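Local coordinates for protein apoptosis regulator Bcl-2 homolog (Fowlpox virus, PDB 5TZP) that inhibits apoptosis of the host cell by sequestering and inactivating proapoptotic Bcl-2 proteins, among them BAK1 and BAX, at residues 24-27 with 28-32; 59-62 with 63-67; 141-144 with 145-148. All blocks are in the same frame, centred on the assembly; numbering follows the deposited sequence.

The three contacts follow one another along an all-alpha Bcl-2 fold. Contact 1 lies in the C-terminal half of helix 14-32, contact 2 near the end of helix 43-68, the next helix in the chain, and contact 3 in the C-terminal tail beyond helix 115-136. None touches another: their centres are about 19 Å (1 and 2), 20 Å (1 and 3) and 24 Å (2 and 3) apart. Helix 88-105 joins them, since each contact packs side chains against it, contact 3 near its start at Trp-88 and contacts 1 and 2 further along at Tyr-100. Contacts 2 and 3 also touch the bound Bik BH3 peptide, so both belong to the ligand-binding side of the molecule.

Contact 1 of 3, residues 24-27 with 28-32; sequences QNYI and IEYNT. With SO4 (sulfate ion), chain O.
The Asn-31 side chain turns back along helix 14-32 so that ND2 joins the backbone N at the carbonyl of Ile-27, one turn earlier. ND2 reaches Ile-27 O at 3.0 Å with a nearly straight N-H...O angle of 169°. It stands well above the plane of that carbonyl, while Asn-31 N arrives from the other face, so two donors grip one oxygen. The oxygen lies almost in the plane of the Asn-31 amide, and this ND2 bond restrains the amide's rotation. Thr-32 also doubles its bond: OG1 and N both reach Ile-28 O, the hydroxyl at 2.7 Å. Ordinary helical bonds run from Ile-28, Glu-29 and Tyr-30 N to the carbonyls four residues before them.

Apolar contact is lighter. The side chains of Tyr-26 and Tyr-30 run alongside each other in the same direction, each with CG anti to the backbone N (chi1 175° and -178°). Tyr-26 CZ is 4.3 Å from Tyr-30 CB, and the hydroxyl OH approaches Tyr-30 CD1 to 3.6 Å. Ile-28 CD1 meets Gln-24 CG at 4.0 Å.

Polar ends lead elsewhere. Gln-24 NE2 donates in a bent bond of 2.6 Å to O3 of a sulfate ion, probably from the crystallisation liquor, and also bonds to Asp-115. Glu-29 makes a salt bridge to Lys-50 through OE1 and a hydrogen bond to Tyr-46 OH through OE2; Asn-25 OD1 is hydrogen-bonded to Arg-36.

The helix is thus embedded on several sides: Tyr-26 is buried against helices 43-68 and 88-105, Tyr-30 rests on Ile-57 and Tyr-100 of the same two, and Gln-24, Ile-27 and Ile-28 pack on helix 115-136.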
loop_
_atom_site.group_PDB
_atom_site.type_symbol
_atom_site.label_atom_id
_atom_site.label_comp_id
_atom_site.label_asym_id
_atom_site.label_seq_id
_atom_site.Cartn_x
_atom_site.Cartn_y
_atom_site.Cartn_z
ATOM N N GLN A 24 4.053 5.076 -5.749
ATOM C CA GLN A 24 5.497 5.308 -5.652
ATOM C C GLN A 24 5.805 6.664 -5.038
ATOM O O GLN A 24 6.682 6.777 -4.177
ATOM C CB GLN A 24 6.150 5.153 -7.012
ATOM C CG GLN A 24 7.675 5.059 -6.915
ATOM C CD GLN A 24 8.362 4.592 -8.136
ATOM O OE1 GLN A 24 7.753 4.454 -9.185
ATOM N NE2 GLN A 24 9.655 4.438 -8.068
ATOM N N ASN A 25 5.039 7.720 -5.383
ATOM C CA ASN A 25 5.259 9.017 -4.723
ATOM C C ASN A 25 4.999 8.916 -3.225
ATOM O O ASN A 25 5.757 9.517 -2.453
ATOM C CB ASN A 25 4.462 10.111 -5.411
ATOM C CG ASN A 25 5.224 10.653 -6.564
ATOM O OD1 ASN A 25 6.227 11.299 -6.381
ATOM N ND2 ASN A 25 4.729 10.420 -7.767
ATOM N N TYR A 26 3.952 8.202 -2.773
ATOM C CA TYR A 26 3.722 8.062 -1.333
ATOM C C TYR A 26 4.914 7.365 -0.680
ATOM O O TYR A 26 5.419 7.803 0.360
ATOM C CB TYR A 26 2.390 7.362 -1.025
ATOM C CG TYR A 26 2.276 7.131 0.456
ATOM C CD1 TYR A 26 2.186 8.189 1.317
ATOM C CD2 TYR A 26 2.456 5.899 0.974
ATOM C CE1 TYR A 26 2.207 8.003 2.725
ATOM C CE2 TYR A 26 2.499 5.723 2.361
ATOM C CZ TYR A 26 2.394 6.760 3.168
ATOM O OH TYR A 26 2.487 6.604 4.544
ATOM N N ILE A 27 5.396 6.267 -1.269
ATOM C CA ILE A 27 6.492 5.525 -0.650
ATOM C C ILE A 27 7.740 6.404 -0.607
ATOM O O ILE A 27 8.475 6.435 0.397
ATOM C CB ILE A 27 6.719 4.200 -1.378
ATOM C CG1 ILE A 27 5.530 3.286 -1.089
ATOM C CG2 ILE A 27 8.002 3.533 -0.886
ATOM C CD1 ILE A 27 5.534 1.958 -1.807
ATOM N N ILE A 28 7.994 7.202 -1.649
ATOM C CA ILE A 28 9.108 8.168 -1.615
ATOM C C ILE A 28 8.926 9.169 -0.470
ATOM O O ILE A 28 9.886 9.451 0.258
ATOM C CB ILE A 28 9.225 8.830 -2.987
ATOM C CG1 ILE A 28 9.737 7.809 -4.023
ATOM C CG2 ILE A 28 10.201 10.024 -2.865
ATOM C CD1 ILE A 28 9.551 8.308 -5.406
ATOM N N GLU A 29 7.734 9.723 -0.316
ATOM C CA GLU A 29 7.501 10.665 0.770
ATOM C C GLU A 29 7.756 10.017 2.138
ATOM O O GLU A 29 8.399 10.600 3.032
ATOM C CB GLU A 29 6.114 11.297 0.685
ATOM C CG GLU A 29 5.848 12.222 1.918
ATOM C CD GLU A 29 4.738 13.171 1.786
ATOM O OE1 GLU A 29 4.466 13.828 2.812
ATOM O OE2 GLU A 29 4.189 13.418 0.687
ATOM N N TYR A 30 7.242 8.818 2.327
ATOM C CA TYR A 30 7.387 8.117 3.600
ATOM C C TYR A 30 8.858 7.922 3.918
ATOM O O TYR A 30 9.290 8.092 5.066
ATOM C CB TYR A 30 6.638 6.799 3.523
ATOM C CG TYR A 30 6.716 6.075 4.823
ATOM C CD1 TYR A 30 5.852 6.394 5.900
ATOM C CD2 TYR A 30 7.648 5.086 5.059
ATOM C CE1 TYR A 30 6.036 5.756 7.136
ATOM C CE2 TYR A 30 7.784 4.468 6.236
ATOM C CZ TYR A 30 7.041 4.798 7.297
ATOM O OH TYR A 30 7.290 4.121 8.495
ATOM N N ASN A 31 9.665 7.554 2.912
ATOM C CA ASN A 31 11.077 7.263 3.129
ATOM C C ASN A 31 11.898 8.495 3.326
ATOM O O ASN A 31 12.919 8.501 4.097
ATOM C CB ASN A 31 11.638 6.475 1.985
ATOM C CG ASN A 31 11.465 5.025 2.243
ATOM O OD1 ASN A 31 12.275 4.373 2.949
ATOM N ND2 ASN A 31 10.402 4.513 1.760
ATOM N N THR A 32 11.590 9.564 2.620
ATOM C CA THR A 32 12.464 10.730 2.578
ATOM C C THR A 32 12.011 11.914 3.419
ATOM O O THR A 32 12.791 12.875 3.561
ATOM C CB THR A 32 12.643 11.234 1.133
ATOM O OG1 THR A 32 11.406 11.711 0.575
ATOM C CG2 THR A 32 13.251 10.132 0.286
HETATM S S SO4 O . 12.485 3.237 -10.226
HETATM O O1 SO4 O . 13.577 2.580 -9.466
HETATM O O2 SO4 O . 13.031 3.922 -11.441
HETATM O O3 SO4 O . 11.911 4.183 -9.290
HETATM O O4 SO4 O . 11.465 2.263 -10.663
#

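Contact 2 of 3, residues 59-62 with 63-67; sequences TNYN and EFDII
Phe-64 lies back along its helix against Asn-60, one turn before it. Its CB is 3.5 Å from Tyr-61 O. With CG beside the backbone N (chi1 -69°), the ring is swung back toward the preceding turn, and CG comes to 3.6 Å from Asn-60 O, which sits over one ring face. Further out, CE1 and CZ meet Asn-60 CB, with CE1 at 3.9 Å; this methylene stands over the face, 22° off the ring normal, in a CH-pi contact. Asn-60 O also accepts a nearly straight bond from Phe-64 N (3.0 Å) and a weak one from Glu-63 N, so the same carbonyl meets both the backbone and the ring of Phe-64.

Farther round the helix, Asp-65 OD2 approaches the edge of the Tyr-61 ring, 3.8 Å from CD2, with the carboxylate plane turned 75° from the ring. A water donates to OD2 and accepts from Asn-62 ND2, bridging these side chains, while OD1 bonds to Tyr-100 OH.

Beyond the segments Phe-64 meets Phe-97 edge-to-face, and Asn-60, Phe-64 and Ile-67 pack on apolar side chains of the bound BH3 peptide, an arrangement characteristic of the hydrophobic BH3-binding groove of Bcl-2 proteins.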
loop_
_atom_site.group_PDB
_atom_site.type_symbol
_atom_site.label_atom_id
_atom_site.label_comp_id
_atom_site.label_asym_id
_atom_site.label_seq_id
_atom_site.Cartn_x
_atom_site.Cartn_y
_atom_site.Cartn_z
ATOM N N THR A 59 -1.255 2.508 14.293
ATOM C CA THR A 59 -2.057 1.524 15.011
ATOM C C THR A 59 -1.356 0.170 15.036
ATOM O O THR A 59 -1.555 -0.604 15.988
ATOM C CB THR A 59 -3.436 1.405 14.351
ATOM O OG1 THR A 59 -4.100 2.656 14.507
ATOM C CG2 THR A 59 -4.259 0.302 14.950
ATOM N N ASN A 60 -0.577 -0.187 14.022
ATOM C CA ASN A 60 -0.148 -1.559 13.799
ATOM C C ASN A 60 1.328 -1.767 13.649
ATOM O O ASN A 60 1.741 -2.888 13.399
ATOM C CB ASN A 60 -0.837 -2.122 12.541
ATOM C CG ASN A 60 -2.323 -2.093 12.650
ATOM O OD1 ASN A 60 -2.892 -2.980 13.297
ATOM N ND2 ASN A 60 -2.961 -1.178 11.962
ATOM N N TYR A 61 2.141 -0.728 13.864
ATOM C CA TYR A 61 3.571 -0.895 13.584
ATOM C C TYR A 61 4.206 -2.008 14.396
ATOM O O TYR A 61 5.109 -2.668 13.874
ATOM C CB TYR A 61 4.388 0.420 13.767
ATOM C CG TYR A 61 4.661 0.790 15.183
ATOM C CD1 TYR A 61 3.790 1.518 15.960
ATOM C CD2 TYR A 61 5.815 0.350 15.767
ATOM C CE1 TYR A 61 4.081 1.774 17.296
ATOM C CE2 TYR A 61 6.101 0.605 17.081
ATOM C CZ TYR A 61 5.273 1.327 17.817
ATOM O OH TYR A 61 5.437 1.513 19.159
ATOM N N ASN A 62 3.777 -2.264 15.642
ATOM C CA ASN A 62 4.398 -3.355 16.392
ATOM C C ASN A 62 4.111 -4.718 15.788
ATOM O O ASN A 62 4.954 -5.592 15.795
ATOM C CB ASN A 62 3.920 -3.349 17.850
ATOM C CG ASN A 62 4.407 -2.101 18.611
ATOM O OD1 ASN A 62 3.603 -1.201 19.000
ATOM N ND2 ASN A 62 5.629 -2.097 18.885
ATOM N N GLU A 63 2.917 -4.864 15.221
ATOM C CA GLU A 63 2.602 -6.103 14.527
ATOM C C GLU A 63 3.411 -6.229 13.241
ATOM O O GLU A 63 3.918 -7.303 12.908
ATOM C CB GLU A 63 1.090 -6.106 14.225
ATOM C CG GLU A 63 0.544 -7.580 13.973
ATOM C CD GLU A 63 0.391 -8.373 15.222
ATOM O OE1 GLU A 63 -0.002 -9.552 15.216
ATOM O OE2 GLU A 63 0.631 -7.862 16.384
ATOM N N PHE A 64 3.534 -5.117 12.529
ATOM C CA PHE A 64 4.333 -5.095 11.324
ATOM C C PHE A 64 5.770 -5.471 11.634
ATOM O O PHE A 64 6.422 -6.182 10.841
ATOM C CB PHE A 64 4.300 -3.697 10.651
ATOM C CG PHE A 64 2.996 -3.265 10.039
ATOM C CD1 PHE A 64 1.903 -4.141 9.962
ATOM C CD2 PHE A 64 2.872 -2.023 9.499
ATOM C CE1 PHE A 64 0.718 -3.696 9.362
ATOM C CE2 PHE A 64 1.715 -1.599 8.889
ATOM C CZ PHE A 64 0.618 -2.469 8.850
ATOM N N ASP A 65 6.280 -5.020 12.797
ATOM C CA ASP A 65 7.628 -5.334 13.169
ATOM C C ASP A 65 7.831 -6.853 13.317
ATOM O O ASP A 65 8.857 -7.433 12.893
ATOM C CB ASP A 65 8.054 -4.617 14.481
ATOM C CG ASP A 65 8.354 -3.148 14.281
ATOM O OD1 ASP A 65 8.598 -2.695 13.114
ATOM O OD2 ASP A 65 8.313 -2.413 15.313
ATOM N N ILE A 66 6.873 -7.518 13.968
ATOM C CA ILE A 66 7.003 -8.975 14.071
ATOM C C ILE A 66 6.952 -9.628 12.679
ATOM O O ILE A 66 7.790 -10.481 12.365
ATOM C CB ILE A 66 5.946 -9.531 15.006
ATOM C CG1 ILE A 66 6.194 -8.993 16.429
ATOM C CG2 ILE A 66 5.999 -11.071 14.958
ATOM C CD1 ILE A 66 5.165 -9.460 17.434
ATOM N N ILE A 67 6.026 -9.178 11.848
ATOM C CA ILE A 67 5.882 -9.750 10.497
ATOM C C ILE A 67 7.197 -9.615 9.740
ATOM O O ILE A 67 7.704 -10.558 9.118
ATOM C CB ILE A 67 4.712 -9.059 9.787
ATOM C CG1 ILE A 67 3.364 -9.534 10.320
ATOM C CG2 ILE A 67 4.836 -9.309 8.252
ATOM C CD1 ILE A 67 2.213 -8.727 9.959
HETATM O O HOH W 1 8.058 -2.864 17.908
#

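Contact 3 of 3, residues 141-144 with 145-148; sequences NGIR and IYKN. With EDO (1,2-ethanediol), chain H; SO4 (sulfate ion), chain J; EDO (1,2-ethanediol), chain F.
Ile-143 and Tyr-146 form the compact half of this C-terminal turn. Tyr-146 N bonds to Ile-143 O at 2.9 Å, three residues back, as expected of the 3-10 segment, and Lys-147 N repeats the step to Arg-144 O at 3.0 Å. Both bonds are straight at the hydrogen, yet both donors stand above the plane of the carbonyl they use, Lys-147 N by 65°, which reflects how tightly the chain winds here. Tyr-146 CB and CD2 lie close to the same Ile-143 oxygen, and the side chains themselves just meet, CG1 of Ile-143 being 4.4 Å from CD2 of Tyr-146. Ile-145 forms the outer, exposed flank of the turn. Its CG1 is placed between the backbone N and the carbonyl carbon (chi1 66°), and in this position it rests 3.5 Å from Gly-142 O and also over the centre of the neighbouring Tyr-146 ring.

On the looser side, the ends of Arg-144 and Lys-147 leave the turn for polar partners and components of the solvent. Arg-144 offers its two terminal nitrogens to a sulfate: NH1 bonds to O4 at 2.9 Å and NH2 to O1 at 2.8 Å, with the sulfur in the guanidinium plane. A salt bridge from NH2 to Asp-42 and a bond from NE to Ser-45 hold the group from the protein side. Lys-147, bent at its last torsion, bonds through NZ to two 1,2-ethanediol molecules, with O1 of one at 2.7 Å; these and the sulfate probably come from the crystallisation liquor.

Ile-143 is buried against Ser-45 and Leu-49 of helix 43-68 and Trp-88 and Ile-92 of helix 88-105, whereas Tyr-146 packs on the latter pair and meets an aromatic side chain of the bound BH3 peptide edge-to-face; the tail therefore lies against helices 43-68 and 88-105, next to the peptide.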
loop_
_atom_site.group_PDB
_atom_site.type_symbol
_atom_site.label_atom_id
_atom_site.label_comp_id
_atom_site.label_asym_id
_atom_site.label_seq_id
_atom_site.Cartn_x
_atom_site.Cartn_y
_atom_site.Cartn_z
ATOM N N ASN A 141 -10.150 8.331 -6.844
ATOM C CA ASN A 141 -11.256 9.075 -6.257
ATOM C C ASN A 141 -11.988 8.239 -5.230
ATOM O O ASN A 141 -12.518 8.782 -4.242
ATOM C CB ASN A 141 -12.196 9.560 -7.382
ATOM C CG ASN A 141 -13.121 10.596 -6.877
ATOM O OD1 ASN A 141 -14.307 10.296 -6.548
ATOM N ND2 ASN A 141 -12.648 11.783 -6.812
ATOM N N GLY A 142 -12.091 6.919 -5.447
ATOM C CA GLY A 142 -12.866 6.103 -4.527
ATOM C C GLY A 142 -12.308 6.041 -3.117
ATOM O O GLY A 142 -13.064 5.735 -2.184
ATOM N N ILE A 143 -11.028 6.400 -2.945
ATOM C CA ILE A 143 -10.420 6.406 -1.623
ATOM C C ILE A 143 -10.977 7.525 -0.762
ATOM O O ILE A 143 -10.795 7.530 0.457
ATOM C CB ILE A 143 -8.907 6.491 -1.708
ATOM C CG1 ILE A 143 -8.287 5.827 -0.469
ATOM C CG2 ILE A 143 -8.436 7.937 -1.832
ATOM C CD1 ILE A 143 -6.723 5.719 -0.591
ATOM N N ARG A 144 -11.636 8.534 -1.382
ATOM C CA ARG A 144 -12.055 9.723 -0.644
ATOM C C ARG A 144 -13.100 9.433 0.423
ATOM O O ARG A 144 -13.361 10.286 1.278
ATOM C CB ARG A 144 -12.455 10.833 -1.578
ATOM C CG ARG A 144 -11.334 11.359 -2.409
ATOM C CD ARG A 144 -11.871 12.334 -3.432
ATOM N NE ARG A 144 -10.794 12.859 -4.272
ATOM C CZ ARG A 144 -10.909 13.906 -5.051
ATOM N NH1 ARG A 144 -12.057 14.591 -5.118
ATOM N NH2 ARG A 144 -9.909 14.382 -5.801
ATOM N N ILE A 145 -13.708 8.248 0.400
ATOM C CA ILE A 145 -14.599 7.866 1.488
ATOM C C ILE A 145 -13.896 7.782 2.827
ATOM O O ILE A 145 -14.588 7.756 3.850
ATOM C CB ILE A 145 -15.351 6.583 1.133
ATOM C CG1 ILE A 145 -14.445 5.371 1.016
ATOM C CG2 ILE A 145 -16.260 6.812 -0.109
ATOM C CD1 ILE A 145 -15.191 4.073 0.966
ATOM N N TYR A 146 -12.567 7.732 2.802
ATOM C CA TYR A 146 -11.789 7.756 4.034
ATOM C C TYR A 146 -11.212 9.086 4.365
ATOM O O TYR A 146 -10.389 9.180 5.305
ATOM C CB TYR A 146 -10.666 6.729 3.954
ATOM C CG TYR A 146 -11.204 5.306 3.822
ATOM C CD1 TYR A 146 -12.315 4.889 4.627
ATOM C CD2 TYR A 146 -10.817 4.531 2.856
ATOM C CE1 TYR A 146 -12.845 3.581 4.475
ATOM C CE2 TYR A 146 -11.320 3.261 2.729
ATOM C CZ TYR A 146 -12.272 2.804 3.494
ATOM O OH TYR A 146 -12.696 1.504 3.196
ATOM N N LYS A 147 -11.666 10.173 3.726
ATOM C CA LYS A 147 -11.281 11.508 4.180
ATOM C C LYS A 147 -11.843 11.808 5.523
ATOM O O LYS A 147 -13.013 11.560 5.792
ATOM C CB LYS A 147 -11.764 12.522 3.143
ATOM C CG LYS A 147 -11.255 13.920 3.363
ATOM C CD LYS A 147 -11.522 14.818 2.172
ATOM C CE LYS A 147 -11.250 16.266 2.327
ATOM N NZ LYS A 147 -9.901 16.565 2.975
ATOM N N ASN A 148 -11.015 12.379 6.378
ATOM C CA ASN A 148 -11.238 11.981 7.767
ATOM C C ASN A 148 -12.257 10.802 8.177
ATOM O O ASN A 148 -13.455 10.952 8.650
ATOM C CB ASN A 148 -11.825 13.100 8.167
ATOM C CG ASN A 148 -10.906 14.200 8.249
ATOM O OD1 ASN A 148 -9.770 14.406 7.641
ATOM N ND2 ASN A 148 -11.373 14.933 9.028
ATOM O OXT ASN A 148 -11.953 9.601 7.972
HETATM C C1 EDO H . -7.513 15.014 4.628
HETATM O O1 EDO H . -8.761 15.502 5.230
HETATM C C2 EDO H . -7.247 13.517 4.576
HETATM O O2 EDO H . -8.097 12.539 5.335
HETATM S S SO4 J . -11.276 17.172 -7.896
HETATM O O1 SO4 J . -9.998 16.695 -7.432
HETATM O O2 SO4 J . -11.351 18.660 -7.682
HETATM O O3 SO4 J . -11.311 16.712 -9.298
HETATM O O4 SO4 J . -12.444 16.629 -7.182
HETATM C C1 EDO F . -8.650 20.237 0.111
HETATM O O1 EDO F . -7.377 19.588 0.246
HETATM C C2 EDO F . -9.725 19.383 0.778
HETATM O O2 EDO F . -9.680 19.245 2.247
#